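Local coordinates for VapB family protein (Caulobacter crescentus, PDB 5K8J), which acts as the antitoxin of the VapBC1 pair, inhibiting the ribonuclease toxin VapC through a flexible motif and binding DNA, at the interface of chains A and B and the interface of chains C and B. Sequence-based numbering; all coordinates share one arbitrary frame. Chains: chain A/B, VapB family protein; chain C, Ribonuclease VapC.

Contact 1: the interface of chains A and B. Residues chain A 30-33, 35-36; chain B 12-14, 21.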
loop_
_atom_site.group_PDB
_atom_site.type_symbol
_atom_site.label_atom_id
_atom_site.label_comp_id
_atom_site.label_asym_id
_atom_site.label_seq_id
_atom_site.Cartn_x
_atom_site.Cartn_y
_atom_site.Cartn_z
ATOM N N ALA A 30 4.963 -4.541 16.239
ATOM C CA ALA A 30 4.915 -4.951 17.633
ATOM C C ALA A 30 5.774 -4.040 18.501
ATOM O O ALA A 30 6.738 -3.423 18.041
ATOM C CB ALA A 30 5.389 -6.393 17.781
ATOM N N PHE A 31 5.394 -3.944 19.767
ATOM C CA PHE A 31 6.158 -3.210 20.765
ATOM C C PHE A 31 7.035 -4.188 21.531
ATOM O O PHE A 31 6.770 -5.389 21.570
ATOM C CB PHE A 31 5.236 -2.486 21.756
ATOM C CG PHE A 31 4.449 -1.356 21.156
ATOM C CD1 PHE A 31 3.169 -1.570 20.666
ATOM C CD2 PHE A 31 4.979 -0.075 21.098
ATOM C CE1 PHE A 31 2.434 -0.520 20.113
ATOM C CE2 PHE A 31 4.259 0.980 20.550
ATOM C CZ PHE A 31 2.990 0.754 20.046
ATOM N N GLY A 32 8.077 -3.662 22.159
ATOM C CA GLY A 32 8.864 -4.510 23.041
ATOM C C GLY A 32 8.038 -5.201 24.111
ATOM O O GLY A 32 7.024 -4.662 24.563
ATOM N N ALA A 33 8.476 -6.385 24.553
ATOM C CA ALA A 33 7.701 -7.161 25.518
ATOM C C ALA A 33 7.710 -6.568 26.924
ATOM O O ALA A 33 6.870 -6.945 27.743
ATOM C CB ALA A 33 8.221 -8.595 25.582
ATOM N N VAL A 35 7.591 -3.179 27.352
ATOM C CA VAL A 35 7.055 -1.829 27.216
ATOM C C VAL A 35 5.635 -1.812 27.763
ATOM O O VAL A 35 4.744 -2.485 27.235
ATOM C CB VAL A 35 7.082 -1.368 25.756
ATOM C CG1 VAL A 35 6.654 0.082 25.662
ATOM C CG2 VAL A 35 8.473 -1.574 25.165
ATOM N N GLU A 36 5.425 -1.054 28.832
ATOM C CA GLU A 36 4.069 -0.756 29.266
ATOM C C GLU A 36 3.395 0.114 28.215
ATOM O O GLU A 36 3.995 1.069 27.714
ATOM C CB GLU A 36 4.083 -0.055 30.617
ATOM C CG GLU A 36 2.695 0.147 31.200
ATOM C CD GLU A 36 2.722 0.233 32.705
ATOM O OE1 GLU A 36 3.722 0.753 33.249
ATOM O OE2 GLU A 36 1.755 -0.234 33.341
ATOM N N GLY B 12 -1.346 -1.965 29.755
ATOM C CA GLY B 12 -0.931 -3.354 29.746
ATOM C C GLY B 12 0.326 -3.531 28.930
ATOM O O GLY B 12 0.833 -2.597 28.314
ATOM N N LYS B 13 0.848 -4.753 28.975
ATOM C CA LYS B 13 1.966 -5.149 28.138
ATOM C C LYS B 13 1.498 -6.184 27.126
ATOM O O LYS B 13 0.454 -6.820 27.285
ATOM C CB LYS B 13 3.112 -5.715 28.981
ATOM C CG LYS B 13 3.844 -4.667 29.806
ATOM C CD LYS B 13 4.950 -5.284 30.668
ATOM C CE LYS B 13 5.569 -4.231 31.580
ATOM N NZ LYS B 13 6.863 -4.666 32.172
ATOM N N THR B 14 2.279 -6.336 26.070
ATOM C CA THR B 14 2.005 -7.395 25.123
ATOM C C THR B 14 2.324 -8.749 25.758
ATOM O O THR B 14 3.044 -8.841 26.754
ATOM C CB THR B 14 2.822 -7.188 23.854
ATOM O OG1 THR B 14 4.211 -7.421 24.128
ATOM C CG2 THR B 14 2.633 -5.744 23.317
ATOM N N GLU B 21 3.576 -11.853 18.884
ATOM C CA GLU B 21 3.104 -10.964 19.930
ATOM C C GLU B 21 1.626 -10.638 19.744
ATOM O O GLU B 21 1.112 -10.624 18.622
ATOM C CB GLU B 21 3.919 -9.673 19.918
ATOM C CG GLU B 21 3.649 -8.767 21.099
ATOM C CD GLU B 21 4.546 -7.547 21.113
ATOM O OE1 GLU B 21 4.123 -6.481 20.613
ATOM O OE2 GLU B 21 5.681 -7.655 21.620
HETATM O O HOH W 1 4.699 -4.735 25.464
#

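Contact 2: the interface of chains C and B. Residues chain C 85, 120-122; chain B 61, 64-65.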
loop_
_atom_site.group_PDB
_atom_site.type_symbol
_atom_site.label_atom_id
_atom_site.label_comp_id
_atom_site.label_asym_id
_atom_site.label_seq_id
_atom_site.Cartn_x
_atom_site.Cartn_y
_atom_site.Cartn_z
ATOM N N SER C 85 -7.503 16.285 -4.621
ATOM C CA SER C 85 -8.776 16.956 -4.435
ATOM C C SER C 85 -8.641 18.477 -4.396
ATOM O O SER C 85 -9.371 19.198 -5.087
ATOM C CB SER C 85 -9.409 16.486 -3.128
ATOM O OG SER C 85 -10.725 17.000 -3.058
ATOM N N ILE C 120 -9.623 20.154 3.065
ATOM C CA ILE C 120 -9.156 18.781 3.212
ATOM C C ILE C 120 -10.344 17.865 3.477
ATOM O O ILE C 120 -10.892 17.857 4.593
ATOM C CB ILE C 120 -8.119 18.672 4.337
ATOM C CG1 ILE C 120 -6.902 19.556 4.002
ATOM C CG2 ILE C 120 -7.698 17.232 4.563
ATOM C CD1 ILE C 120 -5.910 19.629 5.098
ATOM N N PRO C 121 -10.789 17.090 2.497
ATOM C CA PRO C 121 -11.957 16.237 2.733
ATOM C C PRO C 121 -11.667 15.180 3.778
ATOM O O PRO C 121 -10.610 14.555 3.772
ATOM C CB PRO C 121 -12.218 15.588 1.363
ATOM C CG PRO C 121 -11.536 16.484 0.367
ATOM C CD PRO C 121 -10.324 17.022 1.098
ATOM N N GLY C 122 -12.651 14.947 4.652
ATOM C CA GLY C 122 -12.581 13.856 5.582
ATOM C C GLY C 122 -11.913 14.182 6.895
ATOM O O GLY C 122 -11.912 13.335 7.793
ATOM N N THR B 61 -17.600 12.597 3.141
ATOM C CA THR B 61 -16.362 13.073 2.548
ATOM C C THR B 61 -16.560 13.401 1.071
ATOM O O THR B 61 -16.062 14.417 0.572
ATOM C CB THR B 61 -15.279 12.020 2.728
ATOM O OG1 THR B 61 -15.059 11.796 4.131
ATOM C CG2 THR B 61 -13.937 12.453 2.110
ATOM N N GLN B 64 -17.958 16.755 0.421
ATOM C CA GLN B 64 -16.995 17.853 0.526
ATOM C C GLN B 64 -16.216 18.065 -0.764
ATOM O O GLN B 64 -15.394 18.981 -0.831
ATOM C CB GLN B 64 -16.035 17.596 1.686
ATOM C CG GLN B 64 -16.720 17.557 3.051
ATOM C CD GLN B 64 -15.733 17.203 4.153
ATOM O OE1 GLN B 64 -15.302 16.072 4.252
ATOM N NE2 GLN B 64 -15.338 18.183 4.945
HETATM N N MSE B 65 -16.492 17.263 -1.793
HETATM C CA MSE B 65 -15.778 17.305 -3.052
HETATM C C MSE B 65 -16.781 17.636 -4.182
HETATM O O MSE B 65 -17.968 17.256 -4.113
HETATM C CB MSE B 65 -15.058 15.940 -3.248
HETATM C CG MSE B 65 -14.208 15.538 -2.042
HETATM SE SE MSE B 65 -13.736 13.638 -1.998
HETATM C CE MSE B 65 -12.569 13.720 -3.422
#

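Contact 1: the interface of chains A and B
B:Glu21, A:Ala33 and B:Thr14 bury the most surface here, where two VapB chains pair in the swapped-hairpin (AbrB/MazE-type) dimer typical of this antitoxin family. Start with B:Glu21, the first residue of strand 21-25. Its CG lies anti to the backbone N and the chain runs on extended, so the carboxylate reaches the A:Ala30-A:Phe31 backbone tip first. The backbone N of A:Phe31 donates to OE1 of B:Glu21 at 3.0 Å; OE1 accepts with its syn lone pair, the one on the side of OE2, and the bond is rather bent (131° at H). OE2 of B:Glu21 then sits just 2.5 Å from O of A:Phe31. Two acceptors would clash at that range, unless the carboxyl group carries a proton and donates to the carbonyl; such a shift in ionisation is plausible, but protons are not seen. Beside this, CB of A:Ala30 packs on the carboxyl carbon CD of B:Glu21 at 3.6 Å.

The second half is built on one water. B:Thr14 turns OG1 into the crowded position between its own N and carbonyl carbon (chi1 70°), which aims hydroxyl and amide at the same place. The water O lies 3.0 Å from both N and OG1 of B:Thr14, nearly in line with the N-H (171° at H). Across the interface the water O is 2.5 Å from the carbonyl O of A:Gly32. The carbonyl O of A:Val35 holds the same water O at 2.9 Å. Four polar atoms thus grip it between the chains. A:Ala33 is covered through its backbone: its CA lies over OG1 of B:Thr14, and its carbonyl O sits beside CD in the extended stem of B:Lys13. That stem runs on past A:Val35, with CG of B:Lys13 3.5 Å from O of A:Val35.

With its two-fold twin, this patch helps hold the 30-36 loop of one subunit to the hairpin of the other, stabilising the dimer that the family uses to bind DNA.

Contact 2: the interface of chains C and B
B:Gln64 starts with CG anti to its carbonyl carbon and beside its backbone N, runs extended through CD, and turns its amide by chi3 -72° so that OE1 faces the toxin. B:Thr61, one turn earlier in helix 55-63, holds OG1 anti to the carbonyl carbon (chi1 -61°), which leaves CG2 anti to the backbone N; both branches then point at the same loop. That loop belongs to VapC, a PIN-domain protein of the PINc/VapC family, and the segment touched is C:Pro121 and C:Gly122, between the 3-10 helix 114-117 and strand 125-127.

The polar tie is the backbone N of C:Gly122 donating to the side-chain amide oxygen OE1 of B:Gln64 at 2.9 Å. The bond is fairly straight (156° at H), but the donor stands above the carbonyl plane and off the lone pairs. From the neighbouring helix turn B:Thr61 covers the same glycine: its OG1 comes to 3.5 Å from CA of C:Gly122, while its methyl CG2 presses on CB of C:Pro121 at 3.7 Å.

B:Met65, a selenomethionine, packs on the next atom of the ring. Its side chain crosses C:Pro121 at about a right angle, with CG of B:Met65 3.7 Å from CG of C:Pro121, so the CB-CG edge of the pyrrolidine rests against the threonine methyl and the methionine stem together. Bent at chi3, the side chain carries CE of B:Met65 to 3.8 Å from the hydroxyl OG of C:Ser85 near the end of helix 73-86, which borders the proline.

Chain B is common to both contacts: residues 12-14 and 21 in contact 1, and 61, 64 and 65 in contact 2. The two centres of C-alpha atoms lie about 36 Å apart. Contact 1 joins antitoxin to antitoxin in the N-terminal dimerisation and DNA-binding part, whereas contact 2 joins the end of helix 55-63 and the residues just after it to the toxin. One VapB chain bridges the dimer and a VapC molecule, within a deposited assembly of four copies of each protein. This division suits a system in which DNA binding modulates toxin inhibition, though these contacts do not show the route of coupling.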